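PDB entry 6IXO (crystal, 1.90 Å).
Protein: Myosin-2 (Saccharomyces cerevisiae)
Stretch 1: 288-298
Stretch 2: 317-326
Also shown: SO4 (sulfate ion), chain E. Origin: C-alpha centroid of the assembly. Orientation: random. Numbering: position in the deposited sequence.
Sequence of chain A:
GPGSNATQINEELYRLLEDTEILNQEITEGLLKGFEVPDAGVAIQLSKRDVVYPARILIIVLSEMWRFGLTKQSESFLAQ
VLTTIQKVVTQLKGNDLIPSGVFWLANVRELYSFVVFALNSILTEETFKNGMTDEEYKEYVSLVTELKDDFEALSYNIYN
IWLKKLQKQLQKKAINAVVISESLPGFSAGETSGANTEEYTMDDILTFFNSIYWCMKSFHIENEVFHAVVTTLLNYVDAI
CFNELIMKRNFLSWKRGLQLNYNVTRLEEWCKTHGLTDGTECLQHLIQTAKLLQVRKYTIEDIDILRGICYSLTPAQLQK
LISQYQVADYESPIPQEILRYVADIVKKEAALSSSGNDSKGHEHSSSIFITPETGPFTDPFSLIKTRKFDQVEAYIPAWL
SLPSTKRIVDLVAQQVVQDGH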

ATOM      1  N   GLN A 288     -12.485 -17.490  12.811  1.00 29.47           N
ATOM      2  CA  GLN A 288     -13.488 -17.925  13.791  1.00 32.04           C
ATOM      3  C   GLN A 288     -14.735 -18.477  13.081  1.00 31.33           C
ATOM      4  O   GLN A 288     -15.415 -19.347  13.599  1.00 30.83           O
ATOM      5  N   THR A 289     -15.047 -17.952  11.902  1.00 31.00           N
ATOM      6  CA  THR A 289     -16.166 -18.524  11.138  1.00 28.30           C
ATOM      7  C   THR A 289     -15.882 -19.964  10.724  1.00 27.94           C
ATOM      8  O   THR A 289     -16.747 -20.871  10.880  1.00 27.46           O
ATOM      9  N   ALA A 290     -14.680 -20.189  10.200  1.00 27.84           N
ATOM     10  CA  ALA A 290     -14.246 -21.553   9.858  1.00 31.02           C
ATOM     11  C   ALA A 290     -14.372 -22.471  11.050  1.00 29.13           C
ATOM     12  O   ALA A 290     -14.830 -23.634  10.927  1.00 28.94           O
ATOM     13  N   LYS A 291     -13.972 -21.994  12.232  1.00 27.92           N
ATOM     14  CA  LYS A 291     -14.093 -22.860  13.439  1.00 29.94           C
ATOM     15  C   LYS A 291     -15.561 -23.161  13.724  1.00 31.29           C
ATOM     16  O   LYS A 291     -15.952 -24.295  13.995  1.00 33.34           O
ATOM     17  N   LEU A 292     -16.385 -22.125  13.638  1.00 30.85           N
ATOM     18  CA  LEU A 292     -17.797 -22.265  13.960  1.00 30.61           C
ATOM     19  C   LEU A 292     -18.406 -23.339  13.061  1.00 30.32           C
ATOM     20  O   LEU A 292     -19.255 -24.145  13.485  1.00 33.52           O
ATOM     21  N   LEU A 293     -17.979 -23.343  11.808  1.00 26.75           N
ATOM     22  CA  LEU A 293     -18.541 -24.244  10.820  1.00 28.47           C
ATOM     23  C   LEU A 293     -18.079 -25.687  11.054  1.00 33.34           C
ATOM     24  O   LEU A 293     -18.661 -26.614  10.500  1.00 31.60           O
ATOM     25  N   GLN A 294     -17.075 -25.864  11.902  1.00 26.89           N
ATOM     26  CA  GLN A 294     -16.502 -27.193  12.095  1.00 30.71           C
ATOM     27  C   GLN A 294     -16.765 -27.821  13.438  1.00 37.17           C
ATOM     28  O   GLN A 294     -16.837 -29.069  13.545  1.00 39.08           O
ATOM     29  N   VAL A 295     -16.891 -27.003  14.480  1.00 28.39           N
ATOM     30  CA  VAL A 295     -17.013 -27.589  15.825  1.00 29.89           C
ATOM     31  C   VAL A 295     -18.437 -28.098  16.089  1.00 38.28           C
ATOM     32  O   VAL A 295     -19.391 -27.720  15.401  1.00 32.73           O
ATOM     33  N   ARG A 296     -18.567 -28.932  17.102  1.00 35.85           N
ATOM     34  CA  ARG A 296     -19.850 -29.501  17.461  1.00 39.81           C
ATOM     35  C   ARG A 296     -20.762 -28.400  17.956  1.00 46.46           C
ATOM     36  O   ARG A 296     -20.342 -27.511  18.709  1.00 44.40           O
ATOM     37  N   LYS A 297     -22.004 -28.472  17.512  1.00 39.67           N
ATOM     38  CA  LYS A 297     -23.025 -27.489  17.832  1.00 36.57           C
ATOM     39  C   LYS A 297     -24.282 -28.213  18.336  1.00 47.89           C
ATOM     40  O   LYS A 297     -25.365 -27.975  17.815  1.00 47.09           O
ATOM     41  N   TYR A 298     -24.146 -29.083  19.340  1.00 44.68           N
ATOM     42  CA  TYR A 298     -25.271 -29.938  19.733  1.00 49.82           C
ATOM     43  C   TYR A 298     -25.750 -29.768  21.171  1.00 53.96           C
ATOM     44  O   TYR A 298     -26.910 -30.016  21.463  1.00 52.83           O
ATOM     45  N   GLN A 317     -24.288 -12.368  15.051  1.00 36.70           N
ATOM     46  CA  GLN A 317     -23.517 -13.032  13.999  1.00 36.70           C
ATOM     47  C   GLN A 317     -23.473 -14.546  14.200  1.00 35.84           C
ATOM     48  O   GLN A 317     -23.609 -15.296  13.233  1.00 35.17           O
ATOM     49  N   LEU A 318     -23.230 -14.981  15.430  1.00 40.37           N
ATOM     50  CA  LEU A 318     -23.295 -16.413  15.754  1.00 40.12           C
ATOM     51  C   LEU A 318     -24.637 -16.974  15.314  1.00 42.91           C
ATOM     52  O   LEU A 318     -24.723 -18.072  14.747  1.00 38.95           O
ATOM     53  N   GLN A 319     -25.700 -16.218  15.582  1.00 42.72           N
ATOM     54  CA  GLN A 319     -27.032 -16.744  15.293  1.00 44.61           C
ATOM     55  C   GLN A 319     -27.276 -16.903  13.796  1.00 44.53           C
ATOM     56  O   GLN A 319     -27.846 -17.900  13.382  1.00 44.33           O
ATOM     57  N   LYS A 320     -26.884 -15.903  12.993  1.00 36.50           N
ATOM     58  CA  LYS A 320     -27.024 -16.003  11.537  1.00 40.59           C
ATOM     59  C   LYS A 320     -26.270 -17.197  10.991  1.00 33.97           C
ATOM     60  O   LYS A 320     -26.756 -17.920  10.131  1.00 38.62           O
ATOM     61  N   LEU A 321     -25.040 -17.360  11.458  1.00 32.28           N
ATOM     62  CA  LEU A 321     -24.191 -18.424  10.942  1.00 30.88           C
ATOM     63  C   LEU A 321     -24.756 -19.783  11.334  1.00 29.30           C
ATOM     64  O   LEU A 321     -24.846 -20.684  10.495  1.00 31.23           O
ATOM     65  N   ILE A 322     -25.107 -19.915  12.613  1.00 31.26           N
ATOM     66  CA  ILE A 322     -25.678 -21.180  13.093  1.00 32.49           C
ATOM     67  C   ILE A 322     -27.035 -21.463  12.443  1.00 41.82           C
ATOM     68  O   ILE A 322     -27.312 -22.626  12.078  1.00 35.60           O
ATOM     69  N   SER A 323     -27.900 -20.443  12.311  1.00 38.53           N
ATOM     70  CA  SER A 323     -29.247 -20.747  11.802  1.00 41.52           C
ATOM     71  C   SER A 323     -29.160 -21.040  10.305  1.00 37.47           C
ATOM     72  O   SER A 323     -30.021 -21.675   9.765  1.00 41.83           O
ATOM     73  N   GLN A 324     -28.103 -20.571   9.637  1.00 31.64           N
ATOM     74  CA  GLN A 324     -27.942 -20.856   8.203  1.00 33.22           C
ATOM     75  C   GLN A 324     -27.070 -22.066   7.890  1.00 32.19           C
ATOM     76  O   GLN A 324     -26.855 -22.398   6.725  1.00 32.83           O
ATOM     77  N   TYR A 325     -26.530 -22.690   8.927  1.00 33.53           N
ATOM     78  CA  TYR A 325     -25.684 -23.879   8.761  1.00 31.22           C
ATOM     79  C   TYR A 325     -26.414 -25.008   8.020  1.00 33.48           C
ATOM     80  O   TYR A 325     -27.531 -25.342   8.384  1.00 32.44           O
ATOM     81  N   GLN A 326     -25.812 -25.608   6.999  1.00 28.76           N
ATOM     82  CA  GLN A 326     -26.553 -26.674   6.265  1.00 33.20           C
ATOM     83  C   GLN A 326     -26.025 -28.076   6.608  1.00 35.33           C
ATOM     84  O   GLN A 326     -24.908 -28.412   6.235  1.00 29.68           O
TER

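The most unusual feature of this contact is the ammonium group of Lys 297, buried beside the ring of Tyr 325. Its CA-to-CB bond points toward the second stretch. Its chi angles are m, t, m, m, and this folded path carries NZ back to the backbone oxygens of Leu 292 and Val 295. Lys 297 NZ donates to Leu 292 O and to Val 295 O, both at 2.7 Å. Lys 297 CE lies over one face of the Tyr 325 ring, 3.9 Å from the centroid, in a CH-pi contact. Lys 297 NZ is 4.4 Å from the Tyr 325 ring centroid, an off-centre cation-pi contact.

One water accepts from Lys 297 NZ and donates to Leu 293 O and to Tyr 325 OH, each at 2.7 Å from its oxygen. It therefore bridges the two stretches, which share no direct hydrogen bond. Tyr 325 points toward the first stretch with chi1 t. Its ring edge meets Leu 293, with CE1 of Tyr 325 3.6 Å from Leu 293 O. Leu 293 (m, t) starts sideways, but its end comes nearer, and Leu 293 CD2 lies 4.0 Å from Tyr 325 CD1.

The helix axes approach to 10.5 Å at 46°, and leucine and isoleucine side chains lie between them. Leu 292 (t, t) points toward the second helix. Leu 292 CD1 lies 3.6 Å from Leu 318 CD2, 3.8 Å from Leu 321 CD1 and 4.4 Å from Ile 322 CG1. Those three partners are all m, t. Leu 321 points toward the first helix, and Leu 321 CD1 also lies 4.1 Å from Thr 289 OG1. Thr 289 is m and sideways.

Arg 296 takes no part in this packing. Arg 296 NH1 donates to sulfate O3 at a very short 2.4 Å, and Arg 296 NH2 donates to sulfate O1 at 3.0 Å.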

ATOM      1  CB  GLN A 288     -13.843 -16.765  14.716  1.00 33.64           C
ATOM      2  CG  GLN A 288     -12.754 -16.497  15.778  1.00 36.81           C
ATOM      3  CD  GLN A 288     -12.987 -15.198  16.542  1.00 39.91           C
ATOM      4  OE1 GLN A 288     -14.131 -14.796  16.757  1.00 40.02           O
ATOM      5  NE2 GLN A 288     -11.890 -14.523  16.943  1.00 34.76           N
ATOM      6  CB  THR A 289     -16.463 -17.665   9.913  1.00 30.18           C
ATOM      7  OG1 THR A 289     -16.916 -16.403  10.392  1.00 28.53           O
ATOM      8  CG2 THR A 289     -17.569 -18.288   9.000  1.00 24.76           C
ATOM      9  CB  ALA A 290     -12.795 -21.529   9.330  1.00 28.97           C
ATOM     10  CB  LYS A 291     -13.461 -22.209  14.662  1.00 34.44           C
ATOM     11  CG  LYS A 291     -11.920 -22.268  14.642  1.00 47.07           C
ATOM     12  CD  LYS A 291     -11.268 -21.380  15.707  1.00 58.01           C
ATOM     13  CE  LYS A 291      -9.755 -21.628  15.839  1.00 62.69           C
ATOM     14  NZ  LYS A 291      -9.028 -21.649  14.532  1.00 65.28           N
ATOM     15  CB  LEU A 292     -18.525 -20.915  13.788  1.00 32.10           C
ATOM     16  CG  LEU A 292     -20.049 -20.897  14.051  1.00 37.20           C
ATOM     17  CD1 LEU A 292     -20.513 -19.504  14.427  1.00 30.36           C
ATOM     18  CD2 LEU A 292     -20.836 -21.332  12.809  1.00 32.29           C
ATOM     19  CB  LEU A 293     -18.167 -23.787   9.427  1.00 25.28           C
ATOM     20  CG  LEU A 293     -18.798 -22.462   8.967  1.00 28.74           C
ATOM     21  CD1 LEU A 293     -18.404 -22.187   7.494  1.00 24.04           C
ATOM     22  CD2 LEU A 293     -20.334 -22.542   9.083  1.00 29.12           C
ATOM     23  CB  GLN A 294     -14.978 -27.126  11.874  1.00 34.49           C
ATOM     24  CG  GLN A 294     -14.600 -26.887  10.414  1.00 40.77           C
ATOM     25  CD  GLN A 294     -13.115 -26.785  10.221  1.00 52.29           C
ATOM     26  OE1 GLN A 294     -12.543 -25.700  10.281  1.00 57.64           O
ATOM     27  NE2 GLN A 294     -12.470 -27.924  10.013  1.00 56.54           N
ATOM     28  CB  VAL A 295     -16.626 -26.584  16.928  1.00 40.16           C
ATOM     29  CG1 VAL A 295     -15.158 -26.188  16.781  1.00 39.11           C
ATOM     30  CG2 VAL A 295     -17.533 -25.362  16.863  1.00 34.36           C
ATOM     31  CB  ARG A 296     -19.668 -30.570  18.523  1.00 35.06           C
ATOM     32  CG  ARG A 296     -20.666 -31.699  18.421  1.00 43.23           C
ATOM     33  CD  ARG A 296     -20.462 -32.703  19.530  1.00 45.87           C
ATOM     34  NE  ARG A 296     -20.744 -32.144  20.838  1.00 46.03           N
ATOM     35  CZ  ARG A 296     -20.586 -32.801  21.984  1.00 60.03           C
ATOM     36  NH1 ARG A 296     -20.163 -34.066  21.971  1.00 64.35           N
ATOM     37  NH2 ARG A 296     -20.859 -32.203  23.142  1.00 64.78           N
ATOM     38  CB  LYS A 297     -23.346 -26.649  16.588  1.00 34.88           C
ATOM     39  CG  LYS A 297     -22.189 -25.696  16.175  1.00 36.52           C
ATOM     40  CD  LYS A 297     -22.355 -25.091  14.782  1.00 37.79           C
ATOM     41  CE  LYS A 297     -22.200 -26.152  13.693  1.00 41.90           C
ATOM     42  NZ  LYS A 297     -20.750 -26.418  13.432  1.00 33.55           N
ATOM     43  CB  TYR A 298     -24.904 -31.394  19.463  1.00 60.83           C
ATOM     44  CG  TYR A 298     -24.823 -31.664  17.975  1.00 72.91           C
ATOM     45  CD1 TYR A 298     -25.760 -31.116  17.094  1.00 74.23           C
ATOM     46  CD2 TYR A 298     -23.794 -32.420  17.436  1.00 79.35           C
ATOM     47  CE1 TYR A 298     -25.679 -31.346  15.722  1.00 70.56           C
ATOM     48  CE2 TYR A 298     -23.702 -32.633  16.072  1.00 75.42           C
ATOM     49  CZ  TYR A 298     -24.645 -32.110  15.226  1.00 70.57           C
ATOM     50  OH  TYR A 298     -24.533 -32.362  13.882  1.00 69.03           O
ATOM     51  CB  GLN A 317     -22.084 -12.490  13.927  1.00 35.55           C
ATOM     52  CG  GLN A 317     -22.058 -11.021  13.434  1.00 37.14           C
ATOM     53  CD  GLN A 317     -20.702 -10.338  13.657  1.00 39.68           C
ATOM     54  OE1 GLN A 317     -19.957 -10.702  14.565  1.00 40.65           O
ATOM     55  NE2 GLN A 317     -20.407  -9.321  12.844  1.00 33.81           N
ATOM     56  CB  LEU A 318     -23.112 -16.655  17.255  1.00 46.04           C
ATOM     57  CG  LEU A 318     -21.725 -16.310  17.790  1.00 57.28           C
ATOM     58  CD1 LEU A 318     -21.633 -16.569  19.284  1.00 63.45           C
ATOM     59  CD2 LEU A 318     -20.671 -17.094  17.047  1.00 56.35           C
ATOM     60  CB  GLN A 319     -28.114 -15.847  15.893  1.00 46.34           C
ATOM     61  CG  GLN A 319     -29.517 -16.349  15.596  1.00 51.28           C
ATOM     62  CD  GLN A 319     -30.555 -15.426  16.164  1.00 59.85           C
ATOM     63  OE1 GLN A 319     -30.328 -14.229  16.254  1.00 63.45           O
ATOM     64  NE2 GLN A 319     -31.693 -15.973  16.575  1.00 65.25           N
ATOM     65  CB  LYS A 320     -26.492 -14.744  10.826  1.00 37.19           C
ATOM     66  CG  LYS A 320     -27.342 -13.516  10.968  1.00 54.89           C
ATOM     67  CD  LYS A 320     -28.662 -13.651  10.238  1.00 66.33           C
ATOM     68  CE  LYS A 320     -29.564 -12.457  10.542  1.00 74.88           C
ATOM     69  NZ  LYS A 320     -30.790 -12.480   9.725  1.00 79.99           N
ATOM     70  CB  LEU A 321     -22.777 -18.285  11.468  1.00 29.60           C
ATOM     71  CG  LEU A 321     -22.055 -17.038  10.921  1.00 30.84           C
ATOM     72  CD1 LEU A 321     -20.764 -16.836  11.690  1.00 30.91           C
ATOM     73  CD2 LEU A 321     -21.768 -17.199   9.431  1.00 26.54           C
ATOM     74  CB  ILE A 322     -25.847 -21.184  14.629  1.00 38.06           C
ATOM     75  CG1 ILE A 322     -24.473 -21.193  15.288  1.00 39.73           C
ATOM     76  CG2 ILE A 322     -26.694 -22.451  15.109  1.00 37.24           C
ATOM     77  CD1 ILE A 322     -24.492 -20.882  16.746  1.00 42.26           C
ATOM     78  CB  SER A 323     -30.250 -19.616  12.074  1.00 44.13           C
ATOM     79  OG  SER A 323     -29.744 -18.390  11.589  1.00 52.45           O
ATOM     80  CB  GLN A 324     -27.338 -19.603   7.496  1.00 30.35           C
ATOM     81  CG  GLN A 324     -28.394 -18.469   7.489  1.00 32.46           C
ATOM     82  CD  GLN A 324     -27.768 -17.120   7.132  1.00 38.80           C
ATOM     83  OE1 GLN A 324     -26.689 -17.060   6.519  1.00 36.53           O
ATOM     84  NE2 GLN A 324     -28.442 -16.050   7.515  1.00 34.92           N
ATOM     85  CB  TYR A 325     -25.249 -24.393  10.126  1.00 32.55           C
ATOM     86  CG  TYR A 325     -24.347 -25.614  10.079  1.00 28.80           C
ATOM     87  CD1 TYR A 325     -23.000 -25.486   9.798  1.00 29.70           C
ATOM     88  CD2 TYR A 325     -24.852 -26.893  10.369  1.00 33.85           C
ATOM     89  CE1 TYR A 325     -22.144 -26.611   9.788  1.00 27.86           C
ATOM     90  CE2 TYR A 325     -24.032 -28.004  10.339  1.00 30.23           C
ATOM     91  CZ  TYR A 325     -22.669 -27.846  10.076  1.00 26.89           C
ATOM     92  OH  TYR A 325     -21.894 -28.964  10.057  1.00 30.85           O
ATOM     93  CB  GLN A 326     -26.439 -26.474   4.756  1.00 39.44           C
ATOM     94  CG  GLN A 326     -27.178 -25.223   4.248  1.00 44.80           C
ATOM     95  CD  GLN A 326     -28.681 -25.314   4.465  1.00 48.59           C
ATOM     96  OE1 GLN A 326     -29.300 -26.306   4.107  1.00 49.93           O
ATOM     97  NE2 GLN A 326     -29.265 -24.285   5.071  1.00 54.85           N
TER
HETATM   98  S   SO4 E1604     -20.350 -34.617  25.670  1.00184.84           S
HETATM   99  O1  SO4 E1604     -21.304 -33.519  25.791  1.00185.33           O
HETATM  100  O2  SO4 E1604     -20.934 -35.834  26.226  1.00183.87           O
HETATM  101  O3  SO4 E1604     -20.025 -34.820  24.263  1.00186.23           O
HETATM  102  O4  SO4 E1604     -19.129 -34.283  26.397  1.00186.79           O
HETATM  103  O   HOH W   1     -19.935 -28.497  11.884  1.00 37.01           O